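Side-chain contacts in Lem22 (PDB 5WD9), which is a Legionella pneumophila effector of undetermined molecular function that possibly acts by binding other proteins: residues D17-A20 against K21-S25; T40-F43 against V44-S48. All coordinates share one frame; numbering follows the deposited sequence.

Contact 1 of 2, residues D17-A20 against K21-S25; sequences DQIA and KAKES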
loop_
_atom_site.group_PDB
_atom_site.type_symbol
_atom_site.label_atom_id
_atom_site.label_comp_id
_atom_site.label_asym_id
_atom_site.label_seq_id
_atom_site.Cartn_x
_atom_site.Cartn_y
_atom_site.Cartn_z
ATOM N N ASP A 17 -1.712 -6.675 4.403
ATOM C CA ASP A 17 -1.209 -7.092 5.705
ATOM C C ASP A 17 -0.838 -5.891 6.562
ATOM O O ASP A 17 -1.185 -5.829 7.743
ATOM C CB ASP A 17 0.011 -7.988 5.493
ATOM C CG ASP A 17 0.642 -8.427 6.778
ATOM O OD1 ASP A 17 0.119 -9.386 7.375
ATOM O OD2 ASP A 17 1.657 -7.827 7.193
ATOM N N GLN A 18 -0.114 -4.930 5.993
ATOM C CA GLN A 18 0.298 -3.772 6.779
ATOM C C GLN A 18 -0.884 -2.890 7.155
ATOM O O GLN A 18 -0.934 -2.363 8.269
ATOM C CB GLN A 18 1.351 -2.982 6.015
ATOM C CG GLN A 18 2.629 -3.768 5.720
ATOM C CD GLN A 18 3.370 -4.154 6.987
ATOM O OE1 GLN A 18 4.044 -3.318 7.588
ATOM N NE2 GLN A 18 3.253 -5.412 7.395
ATOM N N ILE A 19 -1.844 -2.725 6.252
ATOM C CA ILE A 19 -3.028 -1.930 6.561
ATOM C C ILE A 19 -3.814 -2.584 7.688
ATOM O O ILE A 19 -4.287 -1.909 8.613
ATOM C CB ILE A 19 -3.874 -1.733 5.289
ATOM C CG1 ILE A 19 -3.164 -0.762 4.348
ATOM C CG2 ILE A 19 -5.297 -1.261 5.639
ATOM C CD1 ILE A 19 -3.691 -0.769 2.907
ATOM N N ALA A 20 -3.930 -3.913 7.652
ATOM C CA ALA A 20 -4.628 -4.624 8.719
ATOM C C ALA A 20 -3.913 -4.444 10.054
ATOM O O ALA A 20 -4.552 -4.194 11.086
ATOM C CB ALA A 20 -4.770 -6.100 8.350
ATOM N N LYS A 21 -2.584 -4.530 10.054
ATOM C CA LYS A 21 -1.847 -4.362 11.302
ATOM C C LYS A 21 -1.940 -2.931 11.813
ATOM O O LYS A 21 -1.983 -2.704 13.032
ATOM C CB LYS A 21 -0.393 -4.775 11.101
ATOM C CG LYS A 21 -0.249 -6.282 10.962
ATOM C CD LYS A 21 1.097 -6.713 10.437
ATOM C CE LYS A 21 1.186 -8.229 10.433
ATOM N NZ LYS A 21 2.374 -8.638 9.649
ATOM N N ALA A 22 -1.961 -1.953 10.908
ATOM C CA ALA A 22 -2.189 -0.572 11.317
ATOM C C ALA A 22 -3.512 -0.433 12.053
ATOM O O ALA A 22 -3.576 0.172 13.129
ATOM C CB ALA A 22 -2.185 0.325 10.089
ATOM N N LYS A 23 -4.584 -0.993 11.491
ATOM C CA LYS A 23 -5.892 -0.887 12.130
ATOM C C LYS A 23 -5.947 -1.569 13.489
ATOM O O LYS A 23 -6.789 -1.201 14.317
ATOM C CB LYS A 23 -6.967 -1.451 11.212
ATOM C CG LYS A 23 -7.143 -0.677 9.936
ATOM C CD LYS A 23 -8.093 -1.417 9.038
ATOM C CE LYS A 23 -8.352 -0.652 7.778
ATOM N NZ LYS A 23 -9.183 -1.468 6.853
ATOM N N GLU A 24 -5.073 -2.532 13.759
ATOM C CA GLU A 24 -5.062 -3.213 15.051
ATOM C C GLU A 24 -4.028 -2.656 16.023
ATOM O O GLU A 24 -3.953 -3.119 17.167
ATOM C CB GLU A 24 -4.857 -4.713 14.845
ATOM C CG GLU A 24 -5.961 -5.351 14.026
ATOM C CD GLU A 24 -5.622 -6.762 13.606
ATOM O OE1 GLU A 24 -6.398 -7.362 12.830
ATOM O OE2 GLU A 24 -4.571 -7.271 14.053
ATOM N N SER A 25 -3.254 -1.657 15.616
ATOM C CA SER A 25 -2.217 -1.110 16.477
ATOM C C SER A 25 -2.824 -0.239 17.567
ATOM O O SER A 25 -3.885 0.369 17.395
ATOM C CB SER A 25 -1.232 -0.274 15.665
ATOM O OG SER A 25 -0.332 -1.102 14.951
HETATM O O HOH W 1 4.954 -7.097 9.920
#

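Contact 2 of 2, residues T40-F43 against V44-S48; sequences TEHF and VKMGS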
loop_
_atom_site.group_PDB
_atom_site.type_symbol
_atom_site.label_atom_id
_atom_site.label_comp_id
_atom_site.label_asym_id
_atom_site.label_seq_id
_atom_site.Cartn_x
_atom_site.Cartn_y
_atom_site.Cartn_z
ATOM N N THR A 40 5.776 2.927 1.407
ATOM C CA THR A 40 7.094 2.723 0.828
ATOM C C THR A 40 7.054 1.615 -0.205
ATOM O O THR A 40 7.590 1.753 -1.310
ATOM C CB THR A 40 8.082 2.361 1.931
ATOM O OG1 THR A 40 8.133 3.443 2.872
ATOM C CG2 THR A 40 9.475 2.115 1.345
ATOM N N GLU A 41 6.453 0.482 0.148
ATOM C CA GLU A 41 6.477 -0.652 -0.751
ATOM C C GLU A 41 5.713 -0.340 -2.023
ATOM O O GLU A 41 6.161 -0.674 -3.121
ATOM C CB GLU A 41 5.893 -1.870 -0.052
ATOM C CG GLU A 41 6.354 -3.187 -0.646
ATOM C CD GLU A 41 7.842 -3.460 -0.506
ATOM O OE1 GLU A 41 8.529 -2.736 0.246
ATOM O OE2 GLU A 41 8.329 -4.385 -1.163
ATOM N N HIS A 42 4.573 0.331 -1.897
ATOM C CA HIS A 42 3.816 0.738 -3.070
ATOM C C HIS A 42 4.634 1.675 -3.957
ATOM O O HIS A 42 4.675 1.513 -5.184
ATOM C CB HIS A 42 2.496 1.371 -2.621
ATOM C CG HIS A 42 1.642 1.843 -3.753
ATOM N ND1 HIS A 42 1.763 3.101 -4.306
ATOM C CD2 HIS A 42 0.649 1.224 -4.438
ATOM C CE1 HIS A 42 0.877 3.239 -5.278
ATOM N NE2 HIS A 42 0.186 2.115 -5.372
ATOM N N PHE A 43 5.299 2.661 -3.356
ATOM C CA PHE A 43 6.060 3.605 -4.160
ATOM C C PHE A 43 7.179 2.904 -4.910
ATOM O O PHE A 43 7.371 3.122 -6.114
ATOM C CB PHE A 43 6.624 4.724 -3.290
ATOM C CG PHE A 43 7.507 5.651 -4.052
ATOM C CD1 PHE A 43 6.960 6.587 -4.913
ATOM C CD2 PHE A 43 8.881 5.545 -3.976
ATOM C CE1 PHE A 43 7.770 7.434 -5.642
ATOM C CE2 PHE A 43 9.699 6.394 -4.712
ATOM C CZ PHE A 43 9.139 7.337 -5.537
ATOM N N VAL A 44 7.935 2.060 -4.213
ATOM C CA VAL A 44 9.059 1.382 -4.851
ATOM C C VAL A 44 8.568 0.453 -5.957
ATOM O O VAL A 44 9.045 0.492 -7.098
ATOM C CB VAL A 44 9.887 0.631 -3.793
ATOM C CG1 VAL A 44 10.928 -0.264 -4.463
ATOM C CG2 VAL A 44 10.534 1.612 -2.812
ATOM N N LYS A 45 7.590 -0.382 -5.648
ATOM C CA LYS A 45 7.196 -1.433 -6.585
ATOM C C LYS A 45 6.372 -0.894 -7.747
ATOM O O LYS A 45 6.508 -1.365 -8.878
ATOM C CB LYS A 45 6.435 -2.537 -5.849
ATOM C CG LYS A 45 7.290 -3.323 -4.857
ATOM C CD LYS A 45 8.396 -4.100 -5.536
ATOM C CE LYS A 45 9.275 -4.762 -4.492
ATOM N NZ LYS A 45 10.243 -5.662 -5.166
ATOM N N MET A 46 5.496 0.075 -7.500
ATOM C CA MET A 46 4.739 0.622 -8.623
ATOM C C MET A 46 5.614 1.479 -9.523
ATOM O O MET A 46 5.372 1.540 -10.734
ATOM C CB MET A 46 3.518 1.385 -8.123
ATOM C CG MET A 46 2.532 0.508 -7.367
ATOM S SD MET A 46 1.862 -0.878 -8.333
ATOM C CE MET A 46 0.893 0.013 -9.547
ATOM N N GLY A 47 6.634 2.135 -8.967
ATOM C CA GLY A 47 7.589 2.826 -9.814
ATOM C C GLY A 47 8.244 1.881 -10.799
ATOM O O GLY A 47 8.366 2.189 -11.988
ATOM N N SER A 48 8.641 0.697 -10.326
ATOM C CA SER A 48 9.239 -0.292 -11.216
ATOM C C SER A 48 8.231 -0.818 -12.228
ATOM O O SER A 48 8.579 -1.045 -13.394
ATOM C CB SER A 48 9.820 -1.440 -10.394
ATOM O OG SER A 48 10.851 -0.966 -9.545
#

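Contact 1 of 2, residues D17-A20 against K21-S25
Asp17 and Lys21 form an i to i+4 salt bridge near the C-terminal end of helix 4-24, the first helix of a three-helix bundle. The lysine chain slants past the carboxylate, and Lys21 NZ lies 2.7 Å from Asp17 OD2. The ammonium uses the syn lone pair of OD2, and OD1 lies farther from NZ, at 3.3 Å. With CG anti to the backbone N (chi1 178°), the Asp17 carboxylate is placed where the extended lysine chain can reach it; on the way Lys21 CG passes 3.4 Å from Asp17 O.

A second donor grips the same oxygen. Gln18 NE2 gives a 2.9 Å hydrogen bond to Asp17 OD2, bent at the hydrogen (138°); the oxygen lies close to the Gln18 amide plane and is met nearly along its own C-O axis. A water takes a hydrogen bond from Lys21 NZ and a weak one from Gln18 NE2, so it links the two donors of OD2. The other end of the amide, Gln18 OE1, pairs with Asn37 of helix 28-52.

On the flank turned to helix 58-87, Ile19 and Lys23 run alongside each other. Lys23 CE packs 3.8 Å from Ile19 CG2, and the charged tip continues to a salt bridge with Glu73 of helix 58-87. The backbone bond from Lys23 N to Ile19 O is regular, whereas that from Glu24 N to Ala20 O is weak. Further along, Ser25 OG donates to Lys21 O over 3.0 Å, from above the carbonyl plane.

Contact 2 of 2, residues T40-F43 against V44-S48
Met46 packs against His42 one turn earlier in helix 28-52, an i to i+4 pairing of a thioether chain with an imidazole. Starting at the backbone, Met46 CB lies 3.2 Å from His42 O, the carbonyl oxygen that also accepts the hydrogen bond from Met46 N. Two torsions bring CG over one face of the His42 ring: in Met46 it sits beside the backbone N (chi1 -62°), while the imidazole swings anti to its own N (chi1 179°). The evidence is a CH-pi contact: CG is 3.6 Å from the ring centroid and 18° off the normal. It is displaced toward the rim, and its nearest ring atom is NE2 of His42, at 3.5 Å. The chain then bends at chi2 and chi3. SD meets the ring only obliquely, 5.0 Å from the His42 centroid, so the methylene rather than the sulfur makes the close approach. Past the sulfur, Met46 CE comes no nearer to the imidazole than 4.7 Å, from His42 NE2.

One residue back along the helix, Glu41 and Lys45 extend in company. Their close approach is made by Glu41 OE2 and the methylene Lys45 CE, 3.5 Å apart. OE2 and Lys45 NZ remain 4.6 Å apart, close enough that a weak attraction is plausible, though no salt bridge joins them; NZ instead pairs with Glu7 of helix 4-24. At the exposed side, Val44 CG2 lies 3.3 Å from Thr40 O, which also accepts a nearly straight bond from Val44 N.

Both pairings turn toward helix 4-24, where Met46 and Glu41 rest on Leu11 and His42 touches Met15; His42 also reaches helix 58-87, stacking with Tyr71. Phe43 and Val44 lie on the exposed surface of helix 28-52.

Overall arrangement
From the N terminus, the chain first reaches contact 1, in the last turns of helix 4-24, and then a short connection leads into helix 28-52, where contact 2 lies. Each joins adjoining segments of one helix, so neither closes a long loop; they follow in series, without nesting or crossing. Their centres are 19 Å apart, on opposite sides of the chain's centre, and their nearest atoms remain about 7 Å apart. Each has side chains that touch the other two helices of the bundle: contact 1 ties helix 4-24 to helices 28-52 and 58-87, and contact 2 ties helix 28-52 to helices 4-24 and 58-87.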